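Local coordinates for protein arylalkylamine N-Acetyltransferase like 5b (Aedes aegypti, PDB 4FD4) that probably transfers acetyl or longer acyl groups from acyl-CoA thioesters to arylalkylamines such as serotonin and dopamine, as a GNAT-fold N-acetyltransferase, at residues I27-E32 with K42-D47; D87-E92 with D103-L108; C118-L123 with E182-L187; K125-H130 with Q149-L154. All coordinates share one frame; numbering follows the deposited sequence.

Contact 1. Residues I27-E32 with K42-D47; sequences IYYPEE and KSHTLD
Tyr29 and His44 form a face-to-face stack that fastens the turn after helix 17-28 to the start of helix 46-53, in the N-terminal helical part of the GNAT fold. The ring centroids lie 3.8 Å apart and the planes differ by 13°. Although the rings are nearly parallel, the two side chains run at about a right angle to each other. His44 ND1 sits 3.4 Å from Tyr29 CG, while His44 CB lies over the same Tyr29 face in a CH-pi contact, 3.4 Å from CD1. With its CG between the backbone N and the carbonyl carbon (chi1 82°), His44 brings the imidazole over the phenol, and chi2 (-89°) lays it nearly parallel. The other face of the Tyr29 ring is taken by Tyr28 CD2, so the ring is sandwiched between its own neighbour and the histidine.

Polar bonds fix both ring ends from helix 46-53: Tyr29 OH bonds to Asp48 and Ser52, and His44 NE2 to Glu49. His44 also packs edge-to-face with the His25 ring. Glycerol, probably from the crystallisation liquor, bonds to Tyr28 OH.

Local bonds shape the two segments. Tyr28 O accepts from Glu31 N and Glu32 N in the turn, and Thr45, at the N-cap position of helix 46-53, donates OG1 to Asp47 OD2 at 2.6 Å, nearly along the acceptor's C-O axis.

Contact 2. Residues D87-E92 with D103-L108; sequences DAMVEE and DILKLL
Glu92 N bonds to Ala88 O at 2.9 Å, a helical bond that fixes the backbone from which the Glu92 side chain reaches across to Leu105. Between the two segments themselves the contact is apolar, with the Glu92 carboxylate lying against a leucine methyl.

Met89 and Leu105 carry most of it. Met89 CB lies 4.0 Å from Leu105 CD2, and the methionine chain then bends at chi3 (74°), which swings the CE methyl onto Leu108 CB at 3.6 Å. Met89 runs obliquely past Leu105 but meets Leu108 at about a right angle, and its CE also comes to 3.9 Å from Leu105 O.

The segments belong to helices 85-95 and 99-115, which form an antiparallel helical hairpin: the axes of the two short segments approach to 8.5 Å and their directions differ by 170°. Met89 and Leu105 stand at the level where the backbones are closest, with CA atoms 6.2 Å apart, and both point at the opposing helix.

Leu105 splits its two methyls between partners. CD2 faces Met89, whereas CD1 meets the extended Glu92 chain, touching CG and lying 3.9 Å from Glu92 OE1; the two side chains cross almost perpendicularly. Met89 also packs on Ala109 and Glu112 further along helix 99-115, and Glu92 on Trp101 nearer its start. Asp87, two residues before Met89, forms a salt bridge to Arg113.

Contact 3. Residues C118-L123 with E182-L187; sequences CGRYGL and ECISQL
Arg120 and Tyr121 both hold CG anti to the carbonyl carbon (chi1 -75° for Arg120), which sends the two side chains from helix 117-121 toward Ile184. The Arg120 chain then runs extended to NE. Ile184 has its CG1 between backbone N and carbonyl carbon (chi1 51°), with CG2 turned to the tyrosine.

Arg120 NH1 donates to Ile184 O at 3.1 Å, with an N-H...O angle of 160°. The carbonyl oxygen lies close to the guanidinium plane, at its edge, yet the donor stands well above the carbonyl plane instead of on a lone pair. NH1 is also tight against Ile184 CB, 3.2 Å away, as the two side chains slide past each other in opposite directions.

Tyr121 comes at Ile184 head on. Its OH is 3.2 Å from Ile184 CG2, and CE1 is 4.2 Å from CD1, which sits at the ring edge. A water bonds to Tyr121 OH at 3.0 Å and weakly to Glu182 OE1; the ring and that carboxylate are nearly perpendicular.

Ile184 and Ser185 together face Thr212 as a classic beta bulge in strand 182-188, an outermost strand of the sheet. Since Tyr121 OH and Glu182 OE1 stand 3.7 Å apart, their link passes through water, and one charged-donor bond to a main-chain oxygen is the direct polar tie between this helix end and the strand.

Contact 4. Residues K125-H130 with Q149-L154; sequences KAYHVH and QFQMDL
Tyr127 and Gln151 meet at about a right angle, with the phenol ring and the side-chain amide turned 62° apart. Tyr127 OH donates to Gln151 OE1 at 2.6 Å, a short bond in which the hydroxyl is tilted 24° from the carbonyl plane. OE1 approaches the ring at its edge, near the ring plane, and so also lies 3.2 Å from Tyr127 CE1. Tyr127 reaches out from the strand with CG anti to the backbone N, while Gln151 bends at chi2 to bring its amide back toward the phenol.

The other half of that amide is held too: Gln151 NE2 bonds to Ser76 OG and Thr60 O. The oxygen takes the tyrosine proton and the nitrogen donates to these two, which leaves little doubt about which way round the amide sits in this buried contact.

Apolar groups come in around the polar pair. Leu154 CD2 lies 4.0 Å from Tyr127 OH, and Val129 CG2 lies 4.4 Å from Gln151 CB.

The segments are the first two elements of a beta-alpha-beta crossover: strand 126-134 runs under helix 143-158, segment axes 10.0 Å apart and directions at 159°, before the chain returns in strand 162-167. Ile163 of that strand touches both Tyr127 and Val129, and Ala78 of strand 71-81 meets Tyr127 and Gln151 beyond the opposite edge of strand 126-134.

In the fold
Contacts 1 and 2 come first along the chain and join helical and loop elements to one another, their centres about 17 Å apart. Contact 3 joins the ends of a long stretch of chain, between which contact 4 lies; these two centres are about 15 Å apart and both reach the seven-stranded mixed sheet. Contact 4 starts at central strand 126-134 and contact 3 ends on edge strand 182-188. Helix 99-115 leads straight into helix 117-121, and Leu107 of contact 2 packs on Leu187 of contact 3. Cys118 in turn touches Lys125, and Tyr28 approaches His130. The sheet order fits the GNAT fold, in which strand 126-134 would border the acyl-CoA groove.

Contact 1. Residues I27-E32 with K42-D47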
loop_
_atom_site.group_PDB
_atom_site.type_symbol
_atom_site.label_atom_id
_atom_site.label_comp_id
_atom_site.label_asym_id
_atom_site.label_seq_id
_atom_site.Cartn_x
_atom_site.Cartn_y
_atom_site.Cartn_z
ATOM N N ILE A 27 0.720 -0.193 -13.754
ATOM C CA ILE A 27 -0.142 -1.239 -13.215
ATOM C C ILE A 27 -0.766 -0.900 -11.870
ATOM O O ILE A 27 -1.737 -1.534 -11.456
ATOM C CB ILE A 27 0.606 -2.581 -13.080
ATOM C CG1 ILE A 27 1.699 -2.489 -12.016
ATOM C CG2 ILE A 27 1.198 -3.017 -14.429
ATOM C CD1 ILE A 27 2.258 -3.849 -11.609
ATOM N N TYR A 28 -0.232 0.098 -11.175
ATOM C CA TYR A 28 -0.761 0.387 -9.840
ATOM C C TYR A 28 -1.832 1.485 -9.824
ATOM O O TYR A 28 -3.005 1.214 -9.557
ATOM C CB TYR A 28 0.368 0.725 -8.852
ATOM C CG TYR A 28 -0.171 1.165 -7.503
ATOM C CD1 TYR A 28 -0.877 0.284 -6.689
ATOM C CD2 TYR A 28 0.034 2.456 -7.045
ATOM C CE1 TYR A 28 -1.385 0.691 -5.455
ATOM C CE2 TYR A 28 -0.458 2.871 -5.816
ATOM C CZ TYR A 28 -1.169 1.988 -5.028
ATOM O OH TYR A 28 -1.653 2.415 -3.804
ATOM N N TYR A 29 -1.420 2.717 -10.102
ATOM C CA TYR A 29 -2.333 3.862 -10.034
ATOM C C TYR A 29 -3.612 3.727 -10.875
ATOM O O TYR A 29 -4.701 4.051 -10.402
ATOM C CB TYR A 29 -1.589 5.160 -10.363
ATOM C CG TYR A 29 -0.668 5.614 -9.243
ATOM C CD1 TYR A 29 -1.178 5.944 -7.992
ATOM C CD2 TYR A 29 0.702 5.720 -9.440
ATOM C CE1 TYR A 29 -0.336 6.357 -6.957
ATOM C CE2 TYR A 29 1.546 6.138 -8.416
ATOM C CZ TYR A 29 1.016 6.455 -7.178
ATOM O OH TYR A 29 1.852 6.875 -6.157
ATOM N N PRO A 30 -3.493 3.228 -12.120
ATOM C CA PRO A 30 -4.697 3.141 -12.962
ATOM C C PRO A 30 -5.764 2.220 -12.396
ATOM O O PRO A 30 -6.914 2.265 -12.818
ATOM C CB PRO A 30 -4.155 2.567 -14.279
ATOM C CG PRO A 30 -2.723 2.989 -14.311
ATOM C CD PRO A 30 -2.268 2.898 -12.872
ATOM N N GLU A 31 -5.386 1.402 -11.447
ATOM C CA GLU A 31 -6.304 0.465 -10.912
ATOM C C GLU A 31 -6.636 0.581 -9.456
ATOM O O GLU A 31 -7.638 0.042 -9.033
ATOM C CB GLU A 31 -5.794 -0.936 -11.154
ATOM C CG GLU A 31 -5.691 -1.287 -12.601
ATOM C CD GLU A 31 -7.042 -1.365 -13.242
ATOM O OE1 GLU A 31 -7.197 -0.855 -14.360
ATOM O OE2 GLU A 31 -7.956 -1.929 -12.613
ATOM N N GLU A 32 -5.793 1.233 -8.695
ATOM C CA GLU A 32 -5.961 1.330 -7.235
ATOM C C GLU A 32 -7.309 1.939 -6.855
ATOM O O GLU A 32 -7.637 3.049 -7.268
ATOM C CB GLU A 32 -4.808 2.116 -6.592
ATOM C CG GLU A 32 -5.046 2.566 -5.141
ATOM C CD GLU A 32 -5.480 1.441 -4.217
ATOM O OE1 GLU A 32 -4.989 0.295 -4.373
ATOM O OE2 GLU A 32 -6.322 1.712 -3.329
ATOM N N LYS A 42 -9.720 10.864 -11.176
ATOM C CA LYS A 42 -9.139 9.559 -10.890
ATOM C C LYS A 42 -7.610 9.528 -10.997
ATOM O O LYS A 42 -6.971 8.586 -10.524
ATOM C CB LYS A 42 -9.754 8.493 -11.809
ATOM C CG LYS A 42 -9.499 8.737 -13.299
ATOM C CD LYS A 42 -10.168 7.676 -14.176
ATOM C CE LYS A 42 -11.677 7.614 -13.947
ATOM N NZ LYS A 42 -12.075 6.549 -12.974
ATOM N N SER A 43 -7.018 10.544 -11.615
ATOM C CA SER A 43 -5.568 10.532 -11.815
ATOM C C SER A 43 -4.815 10.741 -10.504
ATOM O O SER A 43 -5.286 11.462 -9.614
ATOM C CB SER A 43 -5.130 11.600 -12.817
ATOM O OG SER A 43 -3.726 11.531 -13.029
ATOM N N HIS A 44 -3.646 10.113 -10.388
ATOM C CA HIS A 44 -2.782 10.360 -9.233
ATOM C C HIS A 44 -2.005 11.672 -9.391
ATOM O O HIS A 44 -1.882 12.225 -10.488
ATOM C CB HIS A 44 -1.845 9.171 -8.954
ATOM C CG HIS A 44 -0.616 9.142 -9.812
ATOM N ND1 HIS A 44 -0.579 8.512 -11.046
ATOM C CD2 HIS A 44 0.625 9.629 -9.608
ATOM C CE1 HIS A 44 0.626 8.631 -11.560
ATOM N NE2 HIS A 44 1.384 9.309 -10.710
ATOM N N THR A 45 -1.500 12.184 -8.277
ATOM C CA THR A 45 -0.788 13.448 -8.281
ATOM C C THR A 45 0.689 13.212 -8.026
ATOM O O THR A 45 1.094 12.104 -7.643
ATOM C CB THR A 45 -1.308 14.376 -7.178
ATOM O OG1 THR A 45 -1.137 13.736 -5.906
ATOM C CG2 THR A 45 -2.781 14.692 -7.382
ATOM N N LEU A 46 1.488 14.257 -8.217
ATOM C CA LEU A 46 2.926 14.189 -7.966
ATOM C C LEU A 46 3.262 13.955 -6.486
ATOM O O LEU A 46 4.236 13.272 -6.174
ATOM C CB LEU A 46 3.633 15.447 -8.476
ATOM C CG LEU A 46 5.168 15.386 -8.495
ATOM C CD1 LEU A 46 5.668 14.241 -9.372
ATOM C CD2 LEU A 46 5.796 16.711 -8.948
ATOM N N ASP A 47 2.480 14.509 -5.563
ATOM C CA ASP A 47 2.810 14.301 -4.149
ATOM C C ASP A 47 2.575 12.854 -3.672
ATOM O O ASP A 47 3.310 12.344 -2.804
ATOM C CB ASP A 47 2.264 15.394 -3.184
ATOM C CG ASP A 47 0.837 15.843 -3.483
ATOM O OD1 ASP A 47 0.314 16.658 -2.672
ATOM O OD2 ASP A 47 0.237 15.422 -4.494
#

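Contact 2. Residues D87-E92 with D103-L108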
loop_
_atom_site.group_PDB
_atom_site.type_symbol
_atom_site.label_atom_id
_atom_site.label_comp_id
_atom_site.label_asym_id
_atom_site.label_seq_id
_atom_site.Cartn_x
_atom_site.Cartn_y
_atom_site.Cartn_z
ATOM N N ASP A 87 -1.158 11.251 13.350
ATOM C CA ASP A 87 -1.159 12.704 13.566
ATOM C C ASP A 87 -0.193 13.428 12.625
ATOM O O ASP A 87 -0.524 14.468 12.042
ATOM C CB ASP A 87 -0.845 13.036 15.031
ATOM C CG ASP A 87 -1.968 12.626 15.979
ATOM O OD1 ASP A 87 -3.147 12.678 15.568
ATOM O OD2 ASP A 87 -1.673 12.244 17.131
ATOM N N ALA A 88 1.003 12.876 12.471
ATOM C CA ALA A 88 1.959 13.412 11.510
ATOM C C ALA A 88 1.400 13.417 10.079
ATOM O O ALA A 88 1.625 14.363 9.321
ATOM C CB ALA A 88 3.264 12.642 11.574
ATOM N N MET A 89 0.669 12.367 9.715
ATOM C CA MET A 89 0.057 12.298 8.386
ATOM C C MET A 89 -0.984 13.388 8.217
ATOM O O MET A 89 -1.082 13.998 7.159
ATOM C CB MET A 89 -0.566 10.922 8.135
ATOM C CG MET A 89 0.473 9.818 7.985
ATOM S SD MET A 89 -0.171 8.178 8.348
ATOM C CE MET A 89 -1.146 7.886 6.872
ATOM N N VAL A 90 -1.774 13.637 9.259
ATOM C CA VAL A 90 -2.778 14.708 9.198
ATOM C C VAL A 90 -2.093 16.074 9.009
ATOM O O VAL A 90 -2.526 16.932 8.194
ATOM C CB VAL A 90 -3.685 14.677 10.463
ATOM C CG1 VAL A 90 -4.652 15.843 10.475
ATOM C CG2 VAL A 90 -4.454 13.357 10.522
ATOM N N GLU A 91 -0.997 16.265 9.736
ATOM C CA GLU A 91 -0.238 17.506 9.602
ATOM C C GLU A 91 0.293 17.659 8.177
ATOM O O GLU A 91 0.133 18.710 7.553
ATOM C CB GLU A 91 0.914 17.570 10.599
ATOM C CG GLU A 91 1.773 18.809 10.413
ATOM C CD GLU A 91 2.698 19.075 11.590
ATOM O OE1 GLU A 91 2.806 18.201 12.479
ATOM O OE2 GLU A 91 3.314 20.164 11.619
ATOM N N GLU A 92 0.914 16.600 7.662
ATOM C CA GLU A 92 1.417 16.612 6.293
ATOM C C GLU A 92 0.286 16.933 5.324
ATOM O O GLU A 92 0.483 17.642 4.335
ATOM C CB GLU A 92 2.087 15.274 5.933
ATOM C CG GLU A 92 2.783 15.285 4.573
ATOM C CD GLU A 92 3.320 13.923 4.145
ATOM O OE1 GLU A 92 3.459 13.700 2.921
ATOM O OE2 GLU A 92 3.614 13.082 5.025
ATOM N N ASP A 103 -6.420 14.627 1.102
ATOM C CA ASP A 103 -7.595 13.826 1.426
ATOM C C ASP A 103 -7.254 12.345 1.569
ATOM O O ASP A 103 -7.731 11.656 2.495
ATOM C CB ASP A 103 -8.691 13.994 0.359
ATOM C CG ASP A 103 -9.281 15.398 0.322
ATOM O OD1 ASP A 103 -9.893 15.741 -0.719
ATOM O OD2 ASP A 103 -9.131 16.153 1.318
ATOM N N ILE A 104 -6.440 11.845 0.641
ATOM C CA ILE A 104 -6.039 10.434 0.696
ATOM C C ILE A 104 -5.211 10.159 1.948
ATOM O O ILE A 104 -5.420 9.155 2.641
ATOM C CB ILE A 104 -5.292 9.982 -0.580
ATOM C CG1 ILE A 104 -6.268 9.948 -1.760
ATOM C CG2 ILE A 104 -4.694 8.590 -0.383
ATOM C CD1 ILE A 104 -5.594 9.780 -3.122
ATOM N N LEU A 105 -4.295 11.068 2.248
ATOM C CA LEU A 105 -3.470 10.989 3.451
ATOM C C LEU A 105 -4.322 10.914 4.712
ATOM O O LEU A 105 -4.033 10.115 5.610
ATOM C CB LEU A 105 -2.546 12.201 3.536
ATOM C CG LEU A 105 -1.100 11.998 3.117
ATOM C CD1 LEU A 105 -0.376 13.348 3.058
ATOM C CD2 LEU A 105 -0.410 11.052 4.095
ATOM N N LYS A 106 -5.361 11.743 4.790
ATOM C CA LYS A 106 -6.289 11.653 5.926
ATOM C C LYS A 106 -6.996 10.319 6.004
ATOM O O LYS A 106 -7.150 9.755 7.096
ATOM C CB LYS A 106 -7.325 12.779 5.891
ATOM C CG LYS A 106 -6.755 14.163 6.126
ATOM C CD LYS A 106 -7.835 15.181 5.809
ATOM C CE LYS A 106 -7.318 16.598 5.914
ATOM N NZ LYS A 106 -8.431 17.564 5.720
ATOM N N LEU A 107 -7.444 9.814 4.860
ATOM C CA LEU A 107 -8.029 8.469 4.833
ATOM C C LEU A 107 -7.073 7.367 5.336
ATOM O O LEU A 107 -7.454 6.511 6.149
ATOM C CB LEU A 107 -8.536 8.127 3.435
ATOM C CG LEU A 107 -8.946 6.675 3.188
ATOM C CD1 LEU A 107 -10.114 6.251 4.090
ATOM C CD2 LEU A 107 -9.313 6.497 1.722
ATOM N N LEU A 108 -5.842 7.388 4.845
ATOM C CA LEU A 108 -4.811 6.428 5.249
ATOM C C LEU A 108 -4.531 6.515 6.742
ATOM O O LEU A 108 -4.391 5.494 7.431
ATOM C CB LEU A 108 -3.510 6.686 4.485
ATOM C CG LEU A 108 -3.562 6.465 2.974
ATOM C CD1 LEU A 108 -2.211 6.801 2.326
ATOM C CD2 LEU A 108 -3.966 5.037 2.674
#

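Contact 3. Residues C118-L123 with E182-L187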
loop_
_atom_site.group_PDB
_atom_site.type_symbol
_atom_site.label_atom_id
_atom_site.label_comp_id
_atom_site.label_asym_id
_atom_site.label_seq_id
_atom_site.Cartn_x
_atom_site.Cartn_y
_atom_site.Cartn_z
ATOM N N CYS A 118 0.149 -1.411 16.454
ATOM C CA CYS A 118 1.156 -1.359 17.511
ATOM C C CYS A 118 0.535 -1.495 18.910
ATOM O O CYS A 118 1.083 -2.181 19.785
ATOM C CB CYS A 118 1.971 -0.076 17.404
ATOM S SG CYS A 118 2.977 0.037 15.881
ATOM N N GLY A 119 -0.607 -0.850 19.110
ATOM C CA GLY A 119 -1.277 -0.885 20.399
ATOM C C GLY A 119 -1.931 -2.225 20.665
ATOM O O GLY A 119 -1.870 -2.749 21.782
ATOM N N ARG A 120 -2.561 -2.781 19.638
ATOM C CA ARG A 120 -3.240 -4.056 19.774
ATOM C C ARG A 120 -2.275 -5.200 20.055
ATOM O O ARG A 120 -2.608 -6.125 20.796
ATOM C CB ARG A 120 -4.066 -4.367 18.537
ATOM C CG ARG A 120 -5.339 -3.550 18.468
ATOM C CD ARG A 120 -6.240 -4.026 17.361
ATOM N NE ARG A 120 -7.339 -3.092 17.149
ATOM C CZ ARG A 120 -8.219 -3.194 16.161
ATOM N NH1 ARG A 120 -8.125 -4.195 15.295
ATOM N NH2 ARG A 120 -9.191 -2.296 16.039
ATOM N N TYR A 121 -1.078 -5.145 19.476
ATOM C CA TYR A 121 -0.177 -6.289 19.615
ATOM C C TYR A 121 1.013 -6.070 20.551
ATOM O O TYR A 121 1.788 -7.007 20.818
ATOM C CB TYR A 121 0.278 -6.773 18.239
ATOM C CG TYR A 121 -0.875 -7.256 17.396
ATOM C CD1 TYR A 121 -1.637 -6.364 16.648
ATOM C CD2 TYR A 121 -1.220 -8.598 17.366
ATOM C CE1 TYR A 121 -2.710 -6.803 15.886
ATOM C CE2 TYR A 121 -2.284 -9.051 16.599
ATOM C CZ TYR A 121 -3.025 -8.149 15.863
ATOM O OH TYR A 121 -4.085 -8.601 15.108
ATOM N N GLY A 122 1.141 -4.851 21.062
ATOM C CA GLY A 122 2.216 -4.511 21.983
ATOM C C GLY A 122 3.551 -4.296 21.295
ATOM O O GLY A 122 4.568 -4.842 21.722
ATOM N N LEU A 123 3.549 -3.497 20.229
ATOM C CA LEU A 123 4.743 -3.284 19.416
ATOM C C LEU A 123 5.191 -1.827 19.450
ATOM O O LEU A 123 4.365 -0.922 19.572
ATOM C CB LEU A 123 4.446 -3.666 17.964
ATOM C CG LEU A 123 3.580 -4.912 17.825
ATOM C CD1 LEU A 123 3.011 -5.068 16.412
ATOM C CD2 LEU A 123 4.371 -6.149 18.244
ATOM N N GLU A 182 -4.487 -11.799 9.858
ATOM C CA GLU A 182 -5.859 -11.658 10.328
ATOM C C GLU A 182 -6.332 -10.245 9.997
ATOM O O GLU A 182 -5.663 -9.272 10.357
ATOM C CB GLU A 182 -5.920 -11.901 11.848
ATOM C CG GLU A 182 -7.299 -11.699 12.506
ATOM C CD GLU A 182 -7.228 -11.643 14.036
ATOM O OE1 GLU A 182 -6.104 -11.688 14.584
ATOM O OE2 GLU A 182 -8.293 -11.551 14.694
ATOM N N CYS A 183 -7.462 -10.121 9.299
ATOM C CA CYS A 183 -8.083 -8.807 9.098
ATOM C C CYS A 183 -8.718 -8.338 10.395
ATOM O O CYS A 183 -9.640 -8.976 10.904
ATOM C CB CYS A 183 -9.146 -8.845 8.010
ATOM S SG CYS A 183 -10.320 -7.444 8.125
ATOM N N ILE A 184 -8.231 -7.216 10.917
ATOM C CA ILE A 184 -8.635 -6.740 12.234
ATOM C C ILE A 184 -9.535 -5.509 12.168
ATOM O O ILE A 184 -10.173 -5.143 13.158
ATOM C CB ILE A 184 -7.420 -6.392 13.095
ATOM C CG1 ILE A 184 -6.485 -5.455 12.324
ATOM C CG2 ILE A 184 -6.691 -7.661 13.544
ATOM C CD1 ILE A 184 -5.276 -5.033 13.110
ATOM N N SER A 185 -9.582 -4.869 11.007
ATOM C CA SER A 185 -10.394 -3.676 10.835
ATOM C C SER A 185 -10.754 -3.512 9.361
ATOM O O SER A 185 -10.017 -3.966 8.487
ATOM C CB SER A 185 -9.643 -2.448 11.361
ATOM O OG SER A 185 -10.152 -1.257 10.797
ATOM N N GLN A 186 -11.894 -2.887 9.082
ATOM C CA GLN A 186 -12.277 -2.599 7.703
ATOM C C GLN A 186 -13.070 -1.309 7.583
ATOM O O GLN A 186 -13.586 -0.787 8.576
ATOM C CB GLN A 186 -13.049 -3.767 7.073
ATOM C CG GLN A 186 -13.950 -4.536 8.019
ATOM C CD GLN A 186 -14.665 -5.678 7.319
ATOM O OE1 GLN A 186 -15.344 -5.476 6.305
ATOM N NE2 GLN A 186 -14.510 -6.887 7.850
ATOM N N LEU A 187 -13.160 -0.796 6.361
ATOM C CA LEU A 187 -13.829 0.474 6.112
ATOM C C LEU A 187 -14.460 0.478 4.734
ATOM O O LEU A 187 -13.773 0.328 3.717
ATOM C CB LEU A 187 -12.844 1.645 6.251
ATOM C CG LEU A 187 -13.245 3.020 5.684
ATOM C CD1 LEU A 187 -12.744 4.165 6.561
ATOM C CD2 LEU A 187 -12.721 3.198 4.284
HETATM O O HOH W 1 -6.221 -9.318 17.039
#

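Contact 4. Residues K125-H130 with Q149-L154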
loop_
_atom_site.group_PDB
_atom_site.type_symbol
_atom_site.label_atom_id
_atom_site.label_comp_id
_atom_site.label_asym_id
_atom_site.label_seq_id
_atom_site.Cartn_x
_atom_site.Cartn_y
_atom_site.Cartn_z
ATOM N N LYS A 125 6.822 -0.729 16.784
ATOM C CA LYS A 125 6.662 -0.435 15.360
ATOM C C LYS A 125 6.204 -1.689 14.615
ATOM O O LYS A 125 6.298 -2.809 15.126
ATOM C CB LYS A 125 7.968 0.110 14.757
ATOM C CG LYS A 125 9.134 -0.868 14.784
ATOM C CD LYS A 125 10.343 -0.338 13.992
ATOM C CE LYS A 125 10.556 1.164 14.236
ATOM N NZ LYS A 125 12.001 1.564 14.258
ATOM N N ALA A 126 5.685 -1.495 13.411
ATOM C CA ALA A 126 5.228 -2.609 12.591
ATOM C C ALA A 126 5.650 -2.323 11.160
ATOM O O ALA A 126 5.998 -1.189 10.839
ATOM C CB ALA A 126 3.719 -2.740 12.687
ATOM N N TYR A 127 5.616 -3.339 10.305
ATOM C CA TYR A 127 5.973 -3.163 8.898
ATOM C C TYR A 127 4.694 -3.146 8.081
ATOM O O TYR A 127 3.934 -4.119 8.082
ATOM C CB TYR A 127 6.861 -4.323 8.455
ATOM C CG TYR A 127 7.584 -4.191 7.123
ATOM C CD1 TYR A 127 7.168 -4.919 6.015
ATOM C CD2 TYR A 127 8.723 -3.410 6.998
ATOM C CE1 TYR A 127 7.849 -4.841 4.798
ATOM C CE2 TYR A 127 9.415 -3.322 5.786
ATOM C CZ TYR A 127 8.975 -4.034 4.694
ATOM O OH TYR A 127 9.671 -3.943 3.501
ATOM N N HIS A 128 4.469 -2.058 7.356
ATOM C CA HIS A 128 3.192 -1.857 6.687
ATOM C C HIS A 128 3.330 -1.857 5.171
ATOM O O HIS A 128 4.025 -1.013 4.609
ATOM C CB HIS A 128 2.573 -0.545 7.152
ATOM C CG HIS A 128 1.167 -0.352 6.692
ATOM N ND1 HIS A 128 0.108 -1.049 7.229
ATOM C CD2 HIS A 128 0.640 0.467 5.748
ATOM C CE1 HIS A 128 -1.009 -0.674 6.638
ATOM N NE2 HIS A 128 -0.713 0.245 5.730
ATOM N N VAL A 129 2.692 -2.821 4.518
ATOM C CA VAL A 129 2.646 -2.841 3.069
ATOM C C VAL A 129 1.666 -1.776 2.591
ATOM O O VAL A 129 0.458 -1.871 2.843
ATOM C CB VAL A 129 2.225 -4.228 2.508
ATOM C CG1 VAL A 129 2.232 -4.195 0.985
ATOM C CG2 VAL A 129 3.165 -5.313 3.000
ATOM N N HIS A 130 2.197 -0.764 1.911
ATOM C CA HIS A 130 1.385 0.315 1.337
ATOM C C HIS A 130 0.867 -0.076 -0.047
ATOM O O HIS A 130 -0.264 0.252 -0.410
ATOM C CB HIS A 130 2.209 1.595 1.166
ATOM C CG HIS A 130 2.718 2.185 2.454
ATOM N ND1 HIS A 130 1.890 2.760 3.384
ATOM C CD2 HIS A 130 3.983 2.314 2.928
ATOM C CE1 HIS A 130 2.619 3.217 4.399
ATOM N NE2 HIS A 130 3.885 2.951 4.148
ATOM N N GLN A 149 5.057 -12.524 0.261
ATOM C CA GLN A 149 5.917 -13.394 1.060
ATOM C C GLN A 149 7.305 -12.790 1.161
ATOM O O GLN A 149 7.957 -12.896 2.194
ATOM C CB GLN A 149 6.037 -14.789 0.457
ATOM C CG GLN A 149 6.913 -15.701 1.318
ATOM C CD GLN A 149 6.214 -16.049 2.615
ATOM O OE1 GLN A 149 5.111 -16.587 2.595
ATOM N NE2 GLN A 149 6.823 -15.698 3.744
ATOM N N PHE A 150 7.769 -12.186 0.075
ATOM C CA PHE A 150 9.087 -11.571 0.084
ATOM C C PHE A 150 9.069 -10.448 1.126
ATOM O O PHE A 150 9.999 -10.330 1.928
ATOM C CB PHE A 150 9.485 -11.088 -1.325
ATOM C CG PHE A 150 10.923 -10.607 -1.440
ATOM C CD1 PHE A 150 11.838 -11.275 -2.253
ATOM C CD2 PHE A 150 11.356 -9.474 -0.743
ATOM C CE1 PHE A 150 13.173 -10.837 -2.365
ATOM C CE2 PHE A 150 12.687 -9.022 -0.856
ATOM C CZ PHE A 150 13.589 -9.699 -1.667
ATOM N N GLN A 151 8.001 -9.650 1.148
ATOM C CA GLN A 151 7.918 -8.554 2.128
ATOM C C GLN A 151 7.879 -9.098 3.567
ATOM O O GLN A 151 8.491 -8.533 4.477
ATOM C CB GLN A 151 6.715 -7.644 1.838
ATOM C CG GLN A 151 6.881 -6.726 0.609
ATOM C CD GLN A 151 7.788 -5.520 0.868
ATOM O OE1 GLN A 151 8.650 -5.553 1.749
ATOM N NE2 GLN A 151 7.588 -4.444 0.095
ATOM N N MET A 152 7.160 -10.195 3.774
ATOM C CA MET A 152 7.151 -10.836 5.094
ATOM C C MET A 152 8.549 -11.298 5.522
ATOM O O MET A 152 8.992 -11.023 6.632
ATOM C CB MET A 152 6.192 -12.026 5.113
ATOM C CG MET A 152 4.719 -11.659 5.154
ATOM S SD MET A 152 3.658 -13.100 4.842
ATOM C CE MET A 152 2.063 -12.445 5.348
ATOM N N ASP A 153 9.230 -12.011 4.631
ATOM C CA ASP A 153 10.562 -12.546 4.911
ATOM C C ASP A 153 11.554 -11.437 5.207
ATOM O O ASP A 153 12.369 -11.529 6.130
ATOM C CB ASP A 153 11.055 -13.374 3.713
ATOM C CG ASP A 153 10.222 -14.622 3.489
ATOM O OD1 ASP A 153 9.478 -15.005 4.415
ATOM O OD2 ASP A 153 10.308 -15.217 2.391
ATOM N N LEU A 154 11.473 -10.379 4.406
ATOM C CA LEU A 154 12.375 -9.250 4.514
ATOM C C LEU A 154 12.153 -8.499 5.822
ATOM O O LEU A 154 13.107 -8.202 6.555
ATOM C CB LEU A 154 12.156 -8.306 3.320
ATOM C CG LEU A 154 13.079 -7.092 3.261
ATOM C CD1 LEU A 154 14.537 -7.539 3.088
ATOM C CD2 LEU A 154 12.671 -6.175 2.111
#